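Local coordinates for protein retinol dehydratase (Spodoptera frugiperda, PDB 1FMJ) that converts retinol to its dehydration product using a sulfotransferase-type fold, binding retinol together with the nucleotide adenosine-3'-5'-diphosphate, at residues I56-S70 with K158-P172. Numbering follows the deposited sequence.
Sequences IYNMPLRPTDVFVAS and KRFVKTHLPLSLMPP. With RTL (retinol), chain H.
Val66 to Ala69 pair in parallel register with Phe160 to Thr163, joining two inner strands of the five-stranded parallel sheet in the sulfotransferase fold. Val161 is gripped through both backbone polar atoms: its N donates to Val66 O at 2.9 Å, and its O accepts from Val68 N. Beta-branched Val161 also suits its place as a side chain, laying CB over the centre of the Phe67 ring, 3.7 Å from the centroid, while Met170 SD makes an oblique Met-aromatic contact with that ring. Just before the strands, Arg159 meets Asp65 side-on: NE reaches OD1 at 3.0 Å, and NH2 reaches the syn lone pair of OD2 at 2.6 Å. Arg62 lies flat over the same guanidinium, the planes 9° apart, a like-charge stack made tolerable, probably, by the carboxylate and by Val153 O, which binds Arg62 NH2. The bend at chi3 (-60°) turns the Arg159 guanidinium so that NH2 also reaches Pro60 O. A leucine in place of Arg159 would probably leave Asp65 without its charge partner and Arg62 without the flat group it stacks on. Beyond Thr163, His164 ND1 donates to Ser70 O at 3.1 Å, which helps hold the ring with NE2 in hydrogen-bonding reach of retinol O1; Lys162 NZ, on its extended chain, donates to the same oxygen. Farther along, Pro171 CG packs on Met59 CG at 3.6 Å. Strand 179-184 hydrogen-bonds to the other edge of strand 66-70, helix 146-152 touches Val161, and helix 76-87 covers the Val68 and Lys162 face.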
# COMPACT_ATOMS: atom_id res chain seq x y z
N ILE A 56 -9.19 -4.40 -14.50
CA ILE A 56 -8.97 -4.83 -13.13
C ILE A 56 -10.30 -5.20 -12.46
O ILE A 56 -10.35 -6.06 -11.60
CB ILE A 56 -8.24 -3.74 -12.32
CG1 ILE A 56 -6.78 -3.66 -12.78
CG2 ILE A 56 -8.31 -4.05 -10.83
CD1 ILE A 56 -6.05 -2.41 -12.31
N TYR A 57 -11.37 -4.55 -12.89
CA TYR A 57 -12.69 -4.81 -12.34
C TYR A 57 -13.15 -6.18 -12.83
O TYR A 57 -13.92 -6.87 -12.18
CB TYR A 57 -13.67 -3.74 -12.82
CG TYR A 57 -14.97 -3.69 -12.07
CD1 TYR A 57 -15.01 -3.35 -10.72
CD2 TYR A 57 -16.18 -4.00 -12.70
CE1 TYR A 57 -16.22 -3.31 -10.02
CE2 TYR A 57 -17.39 -3.97 -12.01
CZ TYR A 57 -17.40 -3.62 -10.67
OH TYR A 57 -18.59 -3.59 -9.99
N ASN A 58 -12.64 -6.58 -13.99
CA ASN A 58 -13.01 -7.86 -14.58
C ASN A 58 -11.87 -8.88 -14.61
O ASN A 58 -11.99 -9.90 -15.27
CB ASN A 58 -13.51 -7.62 -16.01
CG ASN A 58 -14.83 -6.90 -16.05
OD1 ASN A 58 -15.89 -7.50 -15.81
ND2 ASN A 58 -14.79 -5.59 -16.32
N MET A 59 -10.78 -8.61 -13.90
CA MET A 59 -9.65 -9.53 -13.91
C MET A 59 -10.00 -10.98 -13.56
O MET A 59 -10.63 -11.26 -12.53
CB MET A 59 -8.52 -9.03 -13.01
CG MET A 59 -8.88 -8.79 -11.55
SD MET A 59 -7.44 -8.24 -10.55
CE MET A 59 -8.08 -8.44 -8.89
N PRO A 60 -9.62 -11.92 -14.42
CA PRO A 60 -9.92 -13.32 -14.12
C PRO A 60 -9.15 -13.73 -12.87
O PRO A 60 -7.96 -13.43 -12.74
CB PRO A 60 -9.43 -14.05 -15.37
CG PRO A 60 -9.66 -13.04 -16.45
CD PRO A 60 -9.15 -11.77 -15.81
N LEU A 61 -9.83 -14.41 -11.96
CA LEU A 61 -9.20 -14.85 -10.72
C LEU A 61 -9.10 -16.37 -10.62
O LEU A 61 -9.88 -17.09 -11.25
CB LEU A 61 -9.96 -14.28 -9.52
CG LEU A 61 -9.98 -12.74 -9.49
CD1 LEU A 61 -10.76 -12.28 -8.28
CD2 LEU A 61 -8.56 -12.19 -9.45
N ARG A 62 -8.15 -16.83 -9.81
CA ARG A 62 -7.89 -18.24 -9.62
C ARG A 62 -7.98 -18.61 -8.14
O ARG A 62 -7.63 -17.81 -7.28
CB ARG A 62 -6.50 -18.56 -10.15
CG ARG A 62 -6.25 -17.97 -11.53
CD ARG A 62 -4.82 -18.20 -11.99
NE ARG A 62 -4.59 -17.66 -13.33
CZ ARG A 62 -3.39 -17.52 -13.88
NH1 ARG A 62 -2.31 -17.89 -13.22
NH2 ARG A 62 -3.27 -17.01 -15.10
N PRO A 63 -8.44 -19.84 -7.84
CA PRO A 63 -8.58 -20.33 -6.46
C PRO A 63 -7.29 -20.35 -5.65
O PRO A 63 -7.35 -20.34 -4.42
CB PRO A 63 -9.18 -21.73 -6.65
CG PRO A 63 -8.66 -22.15 -7.99
CD PRO A 63 -8.83 -20.89 -8.80
N THR A 64 -6.14 -20.36 -6.31
CA THR A 64 -4.87 -20.37 -5.58
C THR A 64 -4.29 -18.97 -5.40
O THR A 64 -3.22 -18.81 -4.83
CB THR A 64 -3.79 -21.25 -6.26
OG1 THR A 64 -3.58 -20.80 -7.60
CG2 THR A 64 -4.20 -22.71 -6.26
N ASP A 65 -4.99 -17.96 -5.89
CA ASP A 65 -4.53 -16.58 -5.75
C ASP A 65 -4.58 -16.16 -4.28
O ASP A 65 -5.51 -16.52 -3.56
CB ASP A 65 -5.41 -15.60 -6.54
CG ASP A 65 -5.24 -15.73 -8.03
OD1 ASP A 65 -4.35 -16.47 -8.47
OD2 ASP A 65 -6.01 -15.07 -8.77
N VAL A 66 -3.60 -15.38 -3.85
CA VAL A 66 -3.60 -14.88 -2.48
C VAL A 66 -3.28 -13.39 -2.56
O VAL A 66 -2.27 -13.00 -3.14
CB VAL A 66 -2.55 -15.57 -1.59
CG1 VAL A 66 -2.59 -14.96 -0.19
CG2 VAL A 66 -2.84 -17.06 -1.53
N PHE A 67 -4.14 -12.57 -1.98
CA PHE A 67 -3.96 -11.12 -2.01
C PHE A 67 -3.60 -10.53 -0.67
O PHE A 67 -4.10 -10.96 0.36
CB PHE A 67 -5.24 -10.40 -2.46
CG PHE A 67 -5.52 -10.46 -3.93
CD1 PHE A 67 -5.76 -11.67 -4.56
CD2 PHE A 67 -5.61 -9.29 -4.67
CE1 PHE A 67 -6.09 -11.71 -5.90
CE2 PHE A 67 -5.95 -9.32 -6.01
CZ PHE A 67 -6.19 -10.54 -6.63
N VAL A 68 -2.72 -9.54 -0.69
CA VAL A 68 -2.37 -8.81 0.51
C VAL A 68 -2.78 -7.39 0.11
O VAL A 68 -2.21 -6.79 -0.82
CB VAL A 68 -0.87 -8.88 0.81
CG1 VAL A 68 -0.56 -8.05 2.05
CG2 VAL A 68 -0.47 -10.33 1.05
N ALA A 69 -3.80 -6.88 0.79
CA ALA A 69 -4.34 -5.56 0.49
C ALA A 69 -4.31 -4.68 1.72
O ALA A 69 -4.23 -5.16 2.85
CB ALA A 69 -5.77 -5.70 -0.03
N SER A 70 -4.41 -3.38 1.50
CA SER A 70 -4.37 -2.44 2.61
C SER A 70 -4.32 -1.03 2.10
O SER A 70 -4.09 -0.80 0.91
CB SER A 70 -3.08 -2.64 3.40
OG SER A 70 -1.98 -2.29 2.56
N LYS A 158 1.57 -20.17 -8.46
CA LYS A 158 0.69 -19.48 -7.53
C LYS A 158 0.94 -17.98 -7.63
O LYS A 158 2.09 -17.53 -7.64
CB LYS A 158 0.93 -19.96 -6.09
CG LYS A 158 0.10 -19.20 -5.05
CD LYS A 158 0.39 -19.68 -3.63
CE LYS A 158 -0.59 -20.73 -3.15
NZ LYS A 158 -1.94 -20.20 -2.86
N ARG A 159 -0.14 -17.21 -7.72
CA ARG A 159 -0.02 -15.76 -7.82
C ARG A 159 -0.21 -15.06 -6.49
O ARG A 159 -1.24 -15.25 -5.82
CB ARG A 159 -1.02 -15.20 -8.83
CG ARG A 159 -0.82 -15.69 -10.27
CD ARG A 159 -1.78 -14.98 -11.24
NE ARG A 159 -3.19 -15.18 -10.91
CZ ARG A 159 -4.20 -14.75 -11.65
NH1 ARG A 159 -3.97 -14.08 -12.78
NH2 ARG A 159 -5.45 -14.98 -11.27
N PHE A 160 0.78 -14.26 -6.11
CA PHE A 160 0.73 -13.48 -4.89
C PHE A 160 0.53 -12.04 -5.36
O PHE A 160 1.36 -11.50 -6.08
CB PHE A 160 2.03 -13.60 -4.09
CG PHE A 160 2.21 -14.94 -3.43
CD1 PHE A 160 2.77 -16.01 -4.12
CD2 PHE A 160 1.80 -15.13 -2.11
CE1 PHE A 160 2.90 -17.26 -3.52
CE2 PHE A 160 1.93 -16.38 -1.49
CZ PHE A 160 2.47 -17.45 -2.19
N VAL A 161 -0.59 -11.45 -4.97
CA VAL A 161 -0.91 -10.09 -5.39
C VAL A 161 -0.91 -9.09 -4.26
O VAL A 161 -1.54 -9.30 -3.22
CB VAL A 161 -2.30 -10.04 -6.06
CG1 VAL A 161 -2.55 -8.63 -6.62
CG2 VAL A 161 -2.41 -11.09 -7.16
N LYS A 162 -0.20 -7.98 -4.48
CA LYS A 162 -0.14 -6.90 -3.50
C LYS A 162 -0.99 -5.79 -4.08
O LYS A 162 -0.90 -5.49 -5.27
CB LYS A 162 1.29 -6.40 -3.34
CG LYS A 162 1.40 -5.01 -2.74
CD LYS A 162 2.83 -4.50 -2.81
CE LYS A 162 2.92 -3.07 -2.34
NZ LYS A 162 4.32 -2.59 -2.38
N THR A 163 -1.83 -5.17 -3.26
CA THR A 163 -2.65 -4.08 -3.78
C THR A 163 -3.10 -3.11 -2.71
O THR A 163 -3.25 -3.47 -1.54
CB THR A 163 -3.92 -4.61 -4.52
OG1 THR A 163 -4.58 -3.51 -5.16
CG2 THR A 163 -4.89 -5.24 -3.54
N HIS A 164 -3.30 -1.87 -3.12
CA HIS A 164 -3.79 -0.84 -2.23
C HIS A 164 -5.16 -0.42 -2.77
O HIS A 164 -5.69 0.62 -2.41
CB HIS A 164 -2.83 0.35 -2.17
CG HIS A 164 -1.47 -0.01 -1.64
ND1 HIS A 164 -1.29 -0.70 -0.46
CD2 HIS A 164 -0.23 0.22 -2.14
CE1 HIS A 164 0.01 -0.88 -0.25
NE2 HIS A 164 0.67 -0.34 -1.26
N LEU A 165 -5.73 -1.23 -3.66
CA LEU A 165 -7.04 -0.88 -4.20
C LEU A 165 -8.15 -1.34 -3.27
O LEU A 165 -8.11 -2.46 -2.74
CB LEU A 165 -7.25 -1.49 -5.59
CG LEU A 165 -6.41 -0.87 -6.72
CD1 LEU A 165 -6.70 -1.57 -8.03
CD2 LEU A 165 -6.72 0.61 -6.82
N PRO A 166 -9.14 -0.47 -3.02
CA PRO A 166 -10.26 -0.83 -2.16
C PRO A 166 -11.05 -1.91 -2.91
O PRO A 166 -10.99 -1.98 -4.14
CB PRO A 166 -11.03 0.49 -2.01
CG PRO A 166 -10.75 1.18 -3.30
CD PRO A 166 -9.27 0.92 -3.49
N LEU A 167 -11.77 -2.75 -2.18
CA LEU A 167 -12.53 -3.83 -2.80
C LEU A 167 -13.48 -3.43 -3.93
O LEU A 167 -13.64 -4.19 -4.88
CB LEU A 167 -13.31 -4.61 -1.73
CG LEU A 167 -12.48 -5.29 -0.63
CD1 LEU A 167 -13.40 -6.10 0.29
CD2 LEU A 167 -11.42 -6.21 -1.26
N SER A 168 -14.10 -2.25 -3.84
CA SER A 168 -15.05 -1.81 -4.86
C SER A 168 -14.48 -1.60 -6.26
O SER A 168 -15.24 -1.51 -7.24
CB SER A 168 -15.77 -0.54 -4.40
OG SER A 168 -14.86 0.52 -4.22
N LEU A 169 -13.16 -1.51 -6.38
CA LEU A 169 -12.54 -1.33 -7.69
C LEU A 169 -12.08 -2.67 -8.24
O LEU A 169 -11.61 -2.77 -9.37
CB LEU A 169 -11.36 -0.35 -7.61
CG LEU A 169 -11.77 1.06 -7.16
CD1 LEU A 169 -10.58 2.00 -7.22
CD2 LEU A 169 -12.90 1.55 -8.07
N MET A 170 -12.19 -3.71 -7.43
CA MET A 170 -11.79 -5.04 -7.86
C MET A 170 -13.04 -5.87 -8.07
O MET A 170 -14.13 -5.47 -7.63
CB MET A 170 -10.84 -5.67 -6.84
CG MET A 170 -9.50 -4.92 -6.75
SD MET A 170 -8.24 -5.70 -5.73
CE MET A 170 -9.02 -5.65 -4.11
N PRO A 171 -12.92 -7.02 -8.74
CA PRO A 171 -14.06 -7.90 -9.01
C PRO A 171 -14.98 -8.16 -7.83
O PRO A 171 -14.54 -8.63 -6.78
CB PRO A 171 -13.39 -9.19 -9.50
CG PRO A 171 -12.22 -8.66 -10.25
CD PRO A 171 -11.68 -7.59 -9.31
N PRO A 172 -16.27 -7.83 -7.97
CA PRO A 172 -17.18 -8.08 -6.85
C PRO A 172 -17.22 -9.59 -6.70
O PRO A 172 -17.11 -10.32 -7.69
CB PRO A 172 -18.50 -7.48 -7.34
CG PRO A 172 -18.41 -7.60 -8.83
CD PRO A 172 -16.98 -7.20 -9.10
C1 RTL H . 8.96 7.33 -9.37
C2 RTL H . 8.68 8.42 -10.46
C3 RTL H . 8.34 7.84 -11.82
C4 RTL H . 8.27 6.41 -12.37
C5 RTL H . 8.58 5.50 -11.19
C6 RTL H . 8.89 5.84 -9.86
C7 RTL H . 9.16 4.82 -8.81
C8 RTL H . 8.19 4.16 -8.11
C9 RTL H . 8.45 3.16 -7.07
C10 RTL H . 7.36 2.58 -6.45
C11 RTL H . 7.30 1.56 -5.38
C12 RTL H . 6.42 1.92 -4.39
C13 RTL H . 5.96 1.33 -3.11
C14 RTL H . 5.09 1.73 -2.14
C15 RTL H . 3.69 1.28 -2.21
O1 RTL H . 3.50 0.08 -1.58
C16 RTL H . 7.89 7.71 -8.33
C17 RTL H . 10.34 7.75 -8.82
C18 RTL H . 8.55 4.04 -11.66
C19 RTL H . 9.90 2.79 -6.70
C20 RTL H . 6.69 -0.02 -2.97
O HOH W 1 -6.10 -12.62 -14.49
O HOH W 2 -2.73 -18.26 -8.56